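Local coordinates for protein 3-HSA hydroxylase, oxygenase (Rhodococcus sp., PDB 2RFQ) that catalyses the FMNH2-dependent ortho-hydroxylation of the phenolic steroid intermediate 3-HSA during bacterial cholesterol catabolism, as the oxygenase component of a two-component monooxygenase, at residues 148-153 with 170-175. Sequence-based numbering, arbitrary orientation.
With 1PS (3-pyridinium-1-ylpropane-1-sulfonate), chain F.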
ATOM      1  N   ALA A 148      12.075 -31.895  23.262  1.00 10.08           N
ATOM      2  CA  ALA A 148      13.395 -31.543  23.792  1.00  9.60           C
ATOM      3  C   ALA A 148      13.516 -32.065  25.206  1.00  9.77           C
ATOM      4  O   ALA A 148      12.502 -32.292  25.868  1.00  9.13           O
ATOM      5  CB  ALA A 148      13.580 -30.003  23.777  1.00 10.50           C
ATOM      6  N   SER A 149      14.749 -32.240  25.673  1.00  8.67           N
ATOM      7  CA  SER A 149      14.988 -32.739  27.036  1.00  9.84           C
ATOM      8  C   SER A 149      15.760 -31.723  27.878  1.00  8.66           C
ATOM      9  O   SER A 149      16.128 -32.009  29.026  1.00  8.50           O
ATOM     10  CB  SER A 149      15.680 -34.112  27.024  1.00 10.04           C
ATOM     11  OG  SER A 149      16.909 -34.023  26.367  1.00 12.76           O
ATOM     12  N   TRP A 150      15.979 -30.537  27.305  1.00  8.86           N
ATOM     13  CA  TRP A 150      16.549 -29.377  27.999  1.00  8.19           C
ATOM     14  C   TRP A 150      15.875 -28.132  27.463  1.00  8.20           C
ATOM     15  O   TRP A 150      15.332 -28.142  26.351  1.00  8.44           O
ATOM     16  CB  TRP A 150      18.029 -29.206  27.660  1.00  8.90           C
ATOM     17  CG  TRP A 150      18.922 -30.289  28.227  1.00  8.43           C
ATOM     18  CD1 TRP A 150      19.088 -31.550  27.716  1.00  9.69           C
ATOM     19  CD2 TRP A 150      19.777 -30.206  29.382  1.00  9.52           C
ATOM     20  NE1 TRP A 150      19.980 -32.253  28.480  1.00 10.31           N
ATOM     21  CE2 TRP A 150      20.421 -31.458  29.508  1.00  9.30           C
ATOM     22  CE3 TRP A 150      20.062 -29.192  30.320  1.00 10.45           C
ATOM     23  CZ2 TRP A 150      21.339 -31.739  30.543  1.00 10.46           C
ATOM     24  CZ3 TRP A 150      20.985 -29.468  31.359  1.00 10.26           C
ATOM     25  CH2 TRP A 150      21.604 -30.740  31.449  1.00  9.91           C
ATOM     26  N   ALA A 151      15.932 -27.050  28.236  1.00  8.27           N
ATOM     27  CA  ALA A 151      15.465 -25.746  27.739  1.00  8.44           C
ATOM     28  C   ALA A 151      16.488 -24.691  28.053  1.00  9.18           C
ATOM     29  O   ALA A 151      17.185 -24.782  29.070  1.00  9.49           O
ATOM     30  CB  ALA A 151      14.127 -25.370  28.366  1.00  9.35           C
ATOM     31  N   VAL A 152      16.604 -23.703  27.164  1.00  8.97           N
ATOM     32  CA  VAL A 152      17.348 -22.488  27.492  1.00  8.81           C
ATOM     33  C   VAL A 152      16.350 -21.350  27.634  1.00  8.17           C
ATOM     34  O   VAL A 152      15.502 -21.101  26.754  1.00  8.46           O
ATOM     35  CB  VAL A 152      18.454 -22.158  26.467  1.00  8.70           C
ATOM     36  CG1 VAL A 152      19.615 -23.138  26.612  1.00  9.33           C
ATOM     37  CG2 VAL A 152      17.909 -22.156  25.031  1.00 10.20           C
ATOM     38  N   LEU A 153      16.416 -20.712  28.798  1.00  7.60           N
ATOM     39  CA  LEU A 153      15.359 -19.830  29.256  1.00  8.24           C
ATOM     40  C   LEU A 153      15.936 -18.465  29.565  1.00  9.01           C
ATOM     41  O   LEU A 153      16.858 -18.355  30.376  1.00  9.68           O
ATOM     42  CB  LEU A 153      14.680 -20.446  30.494  1.00  8.68           C
ATOM     43  CG  LEU A 153      14.048 -21.832  30.232  1.00 10.37           C
ATOM     44  CD1 LEU A 153      13.578 -22.458  31.536  1.00 12.76           C
ATOM     45  CD2 LEU A 153      12.915 -21.718  29.242  1.00 11.08           C
ATOM     46  N   LEU A 170      20.286 -22.753  31.235  1.00  8.55           N
ATOM     47  CA  LEU A 170      20.131 -24.077  30.621  1.00  8.64           C
ATOM     48  C   LEU A 170      19.656 -25.049  31.710  1.00  8.84           C
ATOM     49  O   LEU A 170      20.358 -25.258  32.709  1.00  9.63           O
ATOM     50  CB  LEU A 170      21.476 -24.566  30.036  1.00  8.43           C
ATOM     51  CG  LEU A 170      21.571 -26.024  29.543  1.00  8.70           C
ATOM     52  CD1 LEU A 170      20.691 -26.301  28.317  1.00 11.01           C
ATOM     53  CD2 LEU A 170      23.069 -26.375  29.249  1.00  8.54           C
ATOM     54  N   ILE A 171      18.463 -25.611  31.522  1.00  9.16           N
ATOM     55  CA  ILE A 171      17.812 -26.420  32.553  1.00  8.81           C
ATOM     56  C   ILE A 171      17.336 -27.751  31.958  1.00  8.88           C
ATOM     57  O   ILE A 171      16.738 -27.750  30.866  1.00  9.00           O
ATOM     58  CB  ILE A 171      16.604 -25.656  33.165  1.00  8.92           C
ATOM     59  CG1 ILE A 171      17.063 -24.274  33.660  1.00  9.75           C
ATOM     60  CG2 ILE A 171      15.958 -26.485  34.293  1.00  7.25           C
ATOM     61  CD1 ILE A 171      16.038 -23.475  34.529  1.00  9.28           C
ATOM     62  N   PRO A 172      17.630 -28.881  32.641  1.00  8.83           N
ATOM     63  CA  PRO A 172      17.166 -30.136  32.069  1.00  9.32           C
ATOM     64  C   PRO A 172      15.695 -30.380  32.351  1.00  9.31           C
ATOM     65  O   PRO A 172      15.152 -29.863  33.325  1.00 10.34           O
ATOM     66  CB  PRO A 172      18.027 -31.177  32.795  1.00  8.40           C
ATOM     67  CG  PRO A 172      18.203 -30.568  34.191  1.00  9.18           C
ATOM     68  CD  PRO A 172      18.394 -29.089  33.900  1.00  9.53           C
ATOM     69  N   ARG A 173      15.054 -31.200  31.521  1.00  9.45           N
ATOM     70  CA  ARG A 173      13.620 -31.420  31.648  1.00 10.23           C
ATOM     71  C   ARG A 173      13.169 -32.043  32.973  1.00 10.94           C
ATOM     72  O   ARG A 173      12.033 -31.841  33.375  1.00 11.22           O
ATOM     73  CB  ARG A 173      13.096 -32.216  30.447  1.00  9.74           C
ATOM     74  CG  ARG A 173      11.584 -32.287  30.373  1.00 10.90           C
ATOM     75  CD  ARG A 173      11.191 -32.582  28.961  1.00  9.72           C
ATOM     76  NE  ARG A 173       9.767 -32.874  28.898  1.00 12.18           N
ATOM     77  CZ  ARG A 173       9.127 -33.200  27.782  1.00 12.92           C
ATOM     78  NH1 ARG A 173       9.800 -33.244  26.627  1.00 11.45           N
ATOM     79  NH2 ARG A 173       7.809 -33.469  27.830  1.00 12.61           N
ATOM     80  N   GLU A 174      14.047 -32.772  33.663  1.00 11.75           N
ATOM     81  CA  GLU A 174      13.677 -33.344  34.956  1.00 13.07           C
ATOM     82  C   GLU A 174      13.395 -32.228  35.977  1.00 12.46           C
ATOM     83  O   GLU A 174      12.717 -32.454  36.983  1.00 13.73           O
ATOM     84  CB  GLU A 174      14.777 -34.273  35.460  1.00 13.36           C
ATOM     85  CG  GLU A 174      16.079 -33.552  35.758  1.00 17.89           C
ATOM     86  CD  GLU A 174      17.264 -34.474  35.907  1.00 24.83           C
ATOM     87  OE1 GLU A 174      17.453 -35.373  35.052  1.00 29.30           O
ATOM     88  OE2 GLU A 174      18.033 -34.274  36.869  1.00 27.02           O
ATOM     89  N   ASP A 175      13.886 -31.020  35.687  1.00 12.21           N
ATOM     90  CA  ASP A 175      13.721 -29.862  36.570  1.00 11.63           C
ATOM     91  C   ASP A 175      12.595 -28.902  36.205  1.00 11.79           C
ATOM     92  O   ASP A 175      12.414 -27.871  36.862  1.00 11.33           O
ATOM     93  CB  ASP A 175      15.038 -29.088  36.715  1.00 12.09           C
ATOM     94  CG  ASP A 175      16.093 -29.847  37.507  1.00 13.76           C
ATOM     95  OD1 ASP A 175      15.728 -30.753  38.300  1.00 15.92           O
ATOM     96  OD2 ASP A 175      17.293 -29.505  37.346  1.00 12.81           O
TER
HETATM   97  S1  1PS F 393       6.884 -32.795  31.479  1.00 21.46           S
HETATM   98  O1  1PS F 393       6.025 -31.794  32.164  1.00 19.79           O
HETATM   99  O2  1PS F 393       6.406 -33.022  30.091  1.00 24.14           O
HETATM  100  O3  1PS F 393       8.332 -32.414  31.449  1.00 22.31           O
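W150 has CG anti to its carbonyl carbon, beside the backbone N (chi1 -69°), and its indole lies against P172, while R173, CG anti to its backbone N (chi1 -170°) and the chain extended from there to NE, runs out to the carbonyl of A148. Both contacts belong to the open end of the antiparallel beta hairpin 150-159/162-172, in the beta domain of an acyl-CoA dehydrogenase-like fold. The hairpin is zipped by the hydrogen-bonded pair A151/I171, with A151 N to I171 O at 2.8 Å and I171 N to A151 O at 2.9 Å. Beyond it R173 N donates to S149 O at 2.8 Å. W150, P172, V152 and L170 share one face of the sheet. P172 CB sits over the six-membered ring of W150, 3.6 Å from its centroid, a CH-pi contact. L170 CD1 approaches CE3 of the same indole obliquely and also touches V152 CG1; helix 101-108 packs on W150 and L170. On the other face L153 CD1 meets I171 CD1 at 4.0 Å, and both side chains rest on V197. V152 also touches Y120, an FMN-site residue by similarity. The guanidinium of R173 is gripped at its edge by A148 O, which accepts from NH1 close to the guanidinium plane, and by the sulfonate of the bound 1PS, whose oxygens O3 and O2 accept from NE and NH2. NH2 also forms a salt bridge with D146. An alanine in place of R173 would probably leave the D146 carboxylate without this countercharge and the sulfonate without two of its donors. The sulfonate bonds are nearly straight: NE reaches O3 at 3.0 Å (170° at the hydrogen) and NH2 reaches O2 at 2.7 Å.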